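PDB 2FGQ: outer membrane porin protein 32 from Delftia acidovorans, which forms trimeric, anion-selective channels across the bacterial outer membrane, here with D-malate bound inside the pore. Local coordinates for residues Leu94-Leu106 and Gly174-Gly188. Sequence-based numbering, arbitrary orientation.
Sequences LVPTSQKLTSYDL and GYVAYDNGPLSASLG. With MLT (D-malate), chain H.
K100 NZ is gripped by D179 and S186: it donates to D179 OD1 at 2.8 Å, a salt bridge met on the syn side of the carboxylate, 17° from its plane, and to S186 OG. CG leaves K100 anti to the backbone N (chi1 -169°), and bends at chi2 and chi4 bring the ammonium to the strands past the methyl of A177. On the way the chain crosses the Y175 ring nearly at a right angle; CB sits over one face, 3.6 Å from the ring centroid, a CH-pi contact. P96 CB packs 3.9 Å from CE2 of the same ring, and a water joins Y175 OH to Q99 NE2.

Y104 brings its hydroxyl between two serines, with OH 2.6 Å from S184 OG and 2.7 Å from S186 OG, the latter in the ring plane at its edge. S184 OG in turn makes a very short hydrogen bond, 2.5 Å, to D179 OD2, while N149 ND2 of the neighbouring strand 148-155 donates to OD1. Beside this polar group, L101 CD2 rests on S186 CB at 4.0 Å, and T97 CG2 lies over G188, where no side chain intervenes.

Helix 96-101 belongs to the loop folded into the barrel, the constriction loop of porins; T102, in the 3-10 turn that follows, places OG1 2.9 Å from malate O5, its proton being within reach of S98 O as well. A lysine-carboxylate pair, extended through hydroxyls, thus ties this loop to the barrel wall and would favour an ionised D179.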
loop_
_atom_site.group_PDB
_atom_site.type_symbol
_atom_site.label_atom_id
_atom_site.label_comp_id
_atom_site.label_asym_id
_atom_site.label_seq_id
_atom_site.Cartn_x
_atom_site.Cartn_y
_atom_site.Cartn_z
ATOM N N LEU A 94 -4.444 4.360 -18.163
ATOM C CA LEU A 94 -5.559 4.750 -19.035
ATOM C C LEU A 94 -5.397 4.149 -20.423
ATOM O O LEU A 94 -4.297 4.147 -20.976
ATOM C CB LEU A 94 -5.644 6.274 -19.177
ATOM C CG LEU A 94 -5.992 7.042 -17.901
ATOM C CD1 LEU A 94 -5.715 8.509 -18.164
ATOM C CD2 LEU A 94 -7.416 6.807 -17.551
ATOM N N VAL A 95 -6.474 3.599 -20.963
ATOM C CA VAL A 95 -6.423 3.149 -22.362
ATOM C C VAL A 95 -6.464 4.389 -23.274
ATOM O O VAL A 95 -6.890 5.440 -22.849
ATOM C CB VAL A 95 -7.577 2.166 -22.702
ATOM C CG1 VAL A 95 -7.419 0.895 -21.859
ATOM C CG2 VAL A 95 -8.947 2.780 -22.526
ATOM N N PRO A 96 -5.961 4.274 -24.511
ATOM C CA PRO A 96 -5.865 5.482 -25.355
ATOM C C PRO A 96 -7.192 6.180 -25.580
ATOM O O PRO A 96 -7.223 7.402 -25.623
ATOM C CB PRO A 96 -5.275 4.944 -26.657
ATOM C CG PRO A 96 -4.572 3.730 -26.276
ATOM C CD PRO A 96 -5.359 3.097 -25.168
ATOM N N THR A 97 -8.270 5.422 -25.720
ATOM C CA THR A 97 -9.576 6.031 -25.978
ATOM C C THR A 97 -10.052 6.894 -24.800
ATOM O O THR A 97 -10.511 8.014 -25.016
ATOM C CB THR A 97 -10.597 4.935 -26.337
ATOM O OG1 THR A 97 -10.444 3.792 -25.479
ATOM C CG2 THR A 97 -10.322 4.453 -27.766
ATOM N N SER A 98 -9.887 6.430 -23.567
ATOM C CA SER A 98 -10.286 7.245 -22.436
ATOM C C SER A 98 -9.314 8.395 -22.193
ATOM O O SER A 98 -9.748 9.512 -21.907
ATOM C CB SER A 98 -10.440 6.419 -21.160
ATOM O OG SER A 98 -9.168 5.984 -20.737
ATOM N N GLN A 99 -8.017 8.132 -22.330
ATOM C CA GLN A 99 -7.003 9.159 -22.125
ATOM C C GLN A 99 -7.285 10.381 -22.996
ATOM O O GLN A 99 -7.247 11.522 -22.538
ATOM C CB GLN A 99 -5.601 8.630 -22.372
ATOM C CG GLN A 99 -4.546 9.620 -21.881
ATOM C CD GLN A 99 -3.171 9.133 -22.052
ATOM O OE1 GLN A 99 -2.570 8.635 -21.107
ATOM N NE2 GLN A 99 -2.630 9.301 -23.252
ATOM N N LYS A 100 -7.623 10.134 -24.246
ATOM C CA LYS A 100 -7.813 11.244 -25.161
ATOM C C LYS A 100 -9.207 11.844 -25.053
ATOM O O LYS A 100 -9.353 13.062 -25.076
ATOM C CB LYS A 100 -7.556 10.767 -26.587
ATOM C CG LYS A 100 -7.458 11.917 -27.596
ATOM C CD LYS A 100 -6.220 12.767 -27.385
ATOM C CE LYS A 100 -5.888 13.638 -28.590
ATOM N NZ LYS A 100 -6.891 14.651 -28.793
ATOM N N LEU A 101 -10.233 11.018 -24.962
ATOM C CA LEU A 101 -11.592 11.543 -25.076
ATOM C C LEU A 101 -12.085 12.167 -23.754
ATOM O O LEU A 101 -12.920 13.066 -23.776
ATOM C CB LEU A 101 -12.568 10.480 -25.555
ATOM C CG LEU A 101 -12.559 10.238 -27.077
ATOM C CD1 LEU A 101 -13.194 11.431 -27.777
ATOM C CD2 LEU A 101 -11.211 9.937 -27.646
ATOM N N THR A 102 -11.577 11.734 -22.603
ATOM C CA THR A 102 -11.994 12.382 -21.359
ATOM C C THR A 102 -11.478 13.830 -21.280
ATOM O O THR A 102 -11.973 14.591 -20.488
ATOM C CB THR A 102 -11.567 11.625 -20.063
ATOM O OG1 THR A 102 -10.162 11.396 -20.042
ATOM C CG2 THR A 102 -12.219 10.288 -19.986
ATOM N N SER A 103 -10.511 14.199 -22.115
ATOM C CA SER A 103 -10.021 15.584 -22.154
ATOM C C SER A 103 -11.118 16.615 -22.547
ATOM O O SER A 103 -10.972 17.808 -22.249
ATOM C CB SER A 103 -8.805 15.704 -23.082
ATOM O OG SER A 103 -9.238 15.718 -24.455
ATOM N N TYR A 104 -12.213 16.169 -23.153
ATOM C CA TYR A 104 -13.324 17.037 -23.553
ATOM C C TYR A 104 -14.340 17.315 -22.432
ATOM O O TYR A 104 -15.214 18.161 -22.565
ATOM C CB TYR A 104 -14.032 16.457 -24.786
ATOM C CG TYR A 104 -13.096 16.361 -25.940
ATOM C CD1 TYR A 104 -12.749 17.496 -26.649
ATOM C CD2 TYR A 104 -12.496 15.155 -26.285
ATOM C CE1 TYR A 104 -11.842 17.437 -27.650
ATOM C CE2 TYR A 104 -11.610 15.072 -27.311
ATOM C CZ TYR A 104 -11.258 16.226 -27.999
ATOM O OH TYR A 104 -10.349 16.160 -29.043
ATOM N N ASP A 105 -14.215 16.592 -21.324
ATOM C CA ASP A 105 -15.038 16.805 -20.157
ATOM C C ASP A 105 -14.455 17.955 -19.341
ATOM O O ASP A 105 -13.322 17.880 -18.877
ATOM C CB ASP A 105 -14.976 15.520 -19.337
ATOM C CG ASP A 105 -15.913 15.476 -18.173
ATOM O OD1 ASP A 105 -16.619 16.432 -17.822
ATOM O OD2 ASP A 105 -15.992 14.397 -17.532
ATOM N N LEU A 106 -15.228 19.009 -19.142
ATOM C CA LEU A 106 -14.722 20.169 -18.427
ATOM C C LEU A 106 -14.495 19.957 -16.944
ATOM O O LEU A 106 -13.800 20.757 -16.303
ATOM C CB LEU A 106 -15.686 21.321 -18.641
ATOM C CG LEU A 106 -15.453 22.264 -19.821
ATOM C CD1 LEU A 106 -14.591 21.745 -20.904
ATOM C CD2 LEU A 106 -16.778 22.748 -20.288
ATOM N N GLY A 174 -8.259 2.498 -30.118
ATOM C CA GLY A 174 -7.402 3.593 -30.461
ATOM C C GLY A 174 -8.197 4.796 -30.894
ATOM O O GLY A 174 -9.426 4.771 -30.924
ATOM N N TYR A 175 -7.465 5.842 -31.239
ATOM C CA TYR A 175 -8.077 7.070 -31.700
ATOM C C TYR A 175 -7.221 7.732 -32.761
ATOM O O TYR A 175 -6.028 7.516 -32.862
ATOM C CB TYR A 175 -8.295 8.068 -30.553
ATOM C CG TYR A 175 -7.039 8.609 -29.943
ATOM C CD1 TYR A 175 -6.353 9.712 -30.493
ATOM C CD2 TYR A 175 -6.534 8.027 -28.792
ATOM C CE1 TYR A 175 -5.172 10.183 -29.901
ATOM C CE2 TYR A 175 -5.407 8.479 -28.206
ATOM C CZ TYR A 175 -4.701 9.525 -28.751
ATOM O OH TYR A 175 -3.592 9.957 -28.064
ATOM N N VAL A 176 -7.897 8.539 -33.561
ATOM C CA VAL A 176 -7.267 9.543 -34.401
ATOM C C VAL A 176 -7.781 10.918 -33.972
ATOM O O VAL A 176 -8.922 11.071 -33.529
ATOM C CB VAL A 176 -7.547 9.284 -35.902
ATOM C CG1 VAL A 176 -6.869 8.009 -36.346
ATOM C CG2 VAL A 176 -9.036 9.286 -36.241
ATOM N N ALA A 177 -6.922 11.918 -34.085
ATOM C CA ALA A 177 -7.228 13.243 -33.609
ATOM C C ALA A 177 -6.475 14.326 -34.364
ATOM O O ALA A 177 -5.491 14.053 -35.079
ATOM C CB ALA A 177 -6.908 13.357 -32.159
ATOM N N TYR A 178 -7.002 15.527 -34.219
ATOM C CA TYR A 178 -6.376 16.759 -34.684
ATOM C C TYR A 178 -6.334 17.710 -33.482
ATOM O O TYR A 178 -7.378 18.000 -32.885
ATOM C CB TYR A 178 -7.181 17.351 -35.851
ATOM C CG TYR A 178 -6.554 18.628 -36.349
ATOM C CD1 TYR A 178 -5.512 18.605 -37.250
ATOM C CD2 TYR A 178 -6.961 19.842 -35.864
ATOM C CE1 TYR A 178 -4.892 19.795 -37.680
ATOM C CE2 TYR A 178 -6.336 21.028 -36.261
ATOM C CZ TYR A 178 -5.318 21.003 -37.184
ATOM O OH TYR A 178 -4.715 22.193 -37.560
ATOM N N ASP A 179 -5.143 18.208 -33.153
ATOM C CA ASP A 179 -4.933 19.128 -32.052
ATOM C C ASP A 179 -3.926 20.157 -32.489
ATOM O O ASP A 179 -2.767 19.815 -32.725
ATOM C CB ASP A 179 -4.358 18.373 -30.852
ATOM C CG ASP A 179 -5.386 17.531 -30.194
ATOM O OD1 ASP A 179 -5.482 16.334 -30.552
ATOM O OD2 ASP A 179 -6.159 18.010 -29.328
ATOM N N ASN A 180 -4.361 21.404 -32.581
ATOM C CA ASN A 180 -3.468 22.491 -32.967
ATOM C C ASN A 180 -3.235 23.573 -31.907
ATOM O O ASN A 180 -2.640 24.616 -32.216
ATOM C CB ASN A 180 -3.938 23.083 -34.307
ATOM C CG ASN A 180 -5.183 23.937 -34.179
ATOM O OD1 ASN A 180 -5.695 24.155 -33.064
ATOM N ND2 ASN A 180 -5.683 24.442 -35.322
ATOM N N GLY A 181 -3.686 23.321 -30.677
ATOM C CA GLY A 181 -3.732 24.321 -29.631
ATOM C C GLY A 181 -5.183 24.703 -29.319
ATOM O O GLY A 181 -5.803 24.097 -28.440
ATOM N N PRO A 182 -5.744 25.683 -30.017
ATOM C CA PRO A 182 -7.135 26.091 -29.746
ATOM C C PRO A 182 -8.197 25.067 -30.134
ATOM O O PRO A 182 -9.225 24.969 -29.502
ATOM C CB PRO A 182 -7.295 27.373 -30.566
ATOM C CG PRO A 182 -6.255 27.318 -31.599
ATOM C CD PRO A 182 -5.105 26.583 -31.000
ATOM N N LEU A 183 -7.934 24.311 -31.192
ATOM C CA LEU A 183 -8.877 23.340 -31.724
ATOM C C LEU A 183 -8.419 21.918 -31.435
ATOM O O LEU A 183 -7.265 21.566 -31.625
ATOM C CB LEU A 183 -9.030 23.519 -33.230
ATOM C CG LEU A 183 -9.913 22.499 -33.951
ATOM C CD1 LEU A 183 -11.330 22.599 -33.505
ATOM C CD2 LEU A 183 -9.839 22.635 -35.480
ATOM N N SER A 184 -9.364 21.114 -30.985
ATOM C CA SER A 184 -9.135 19.699 -30.713
ATOM C C SER A 184 -10.341 18.905 -31.161
ATOM O O SER A 184 -11.479 19.285 -30.861
ATOM C CB SER A 184 -8.916 19.493 -29.200
ATOM O OG SER A 184 -8.601 18.138 -28.879
ATOM N N ALA A 185 -10.098 17.811 -31.876
ATOM C CA ALA A 185 -11.170 16.882 -32.203
ATOM C C ALA A 185 -10.590 15.469 -32.257
ATOM O O ALA A 185 -9.490 15.276 -32.737
ATOM C CB ALA A 185 -11.773 17.227 -33.534
ATOM N N SER A 186 -11.362 14.501 -31.798
ATOM C CA SER A 186 -10.883 13.131 -31.717
ATOM C C SER A 186 -12.007 12.146 -31.951
ATOM O O SER A 186 -13.125 12.368 -31.496
ATOM C CB SER A 186 -10.291 12.811 -30.324
ATOM O OG SER A 186 -9.402 13.807 -29.834
ATOM N N LEU A 187 -11.665 11.033 -32.596
ATOM C CA LEU A 187 -12.555 9.901 -32.777
ATOM C C LEU A 187 -11.883 8.665 -32.197
ATOM O O LEU A 187 -10.790 8.306 -32.610
ATOM C CB LEU A 187 -12.848 9.668 -34.257
ATOM C CG LEU A 187 -13.641 8.386 -34.584
ATOM C CD1 LEU A 187 -15.046 8.469 -34.048
ATOM C CD2 LEU A 187 -13.625 8.168 -36.098
ATOM N N GLY A 188 -12.552 8.045 -31.219
ATOM C CA GLY A 188 -12.071 6.844 -30.572
ATOM C C GLY A 188 -12.976 5.650 -30.842
ATOM O O GLY A 188 -14.193 5.773 -30.928
HETATM C C1 MLT H . -8.446 9.930 -13.845
HETATM O O1 MLT H . -8.767 10.786 -12.865
HETATM O O2 MLT H . -7.359 10.069 -14.548
HETATM C C2 MLT H . -9.312 8.801 -14.264
HETATM O O3 MLT H . -9.928 8.209 -13.150
HETATM C C3 MLT H . -10.283 9.311 -15.319
HETATM C C4 MLT H . -9.457 10.108 -16.308
HETATM O O4 MLT H . -8.443 10.865 -15.960
HETATM O O5 MLT H . -9.705 10.074 -17.558
HETATM O O HOH W 1 -4.090 10.547 -25.206
HETATM O O HOH W 2 -8.720 17.903 -25.855
#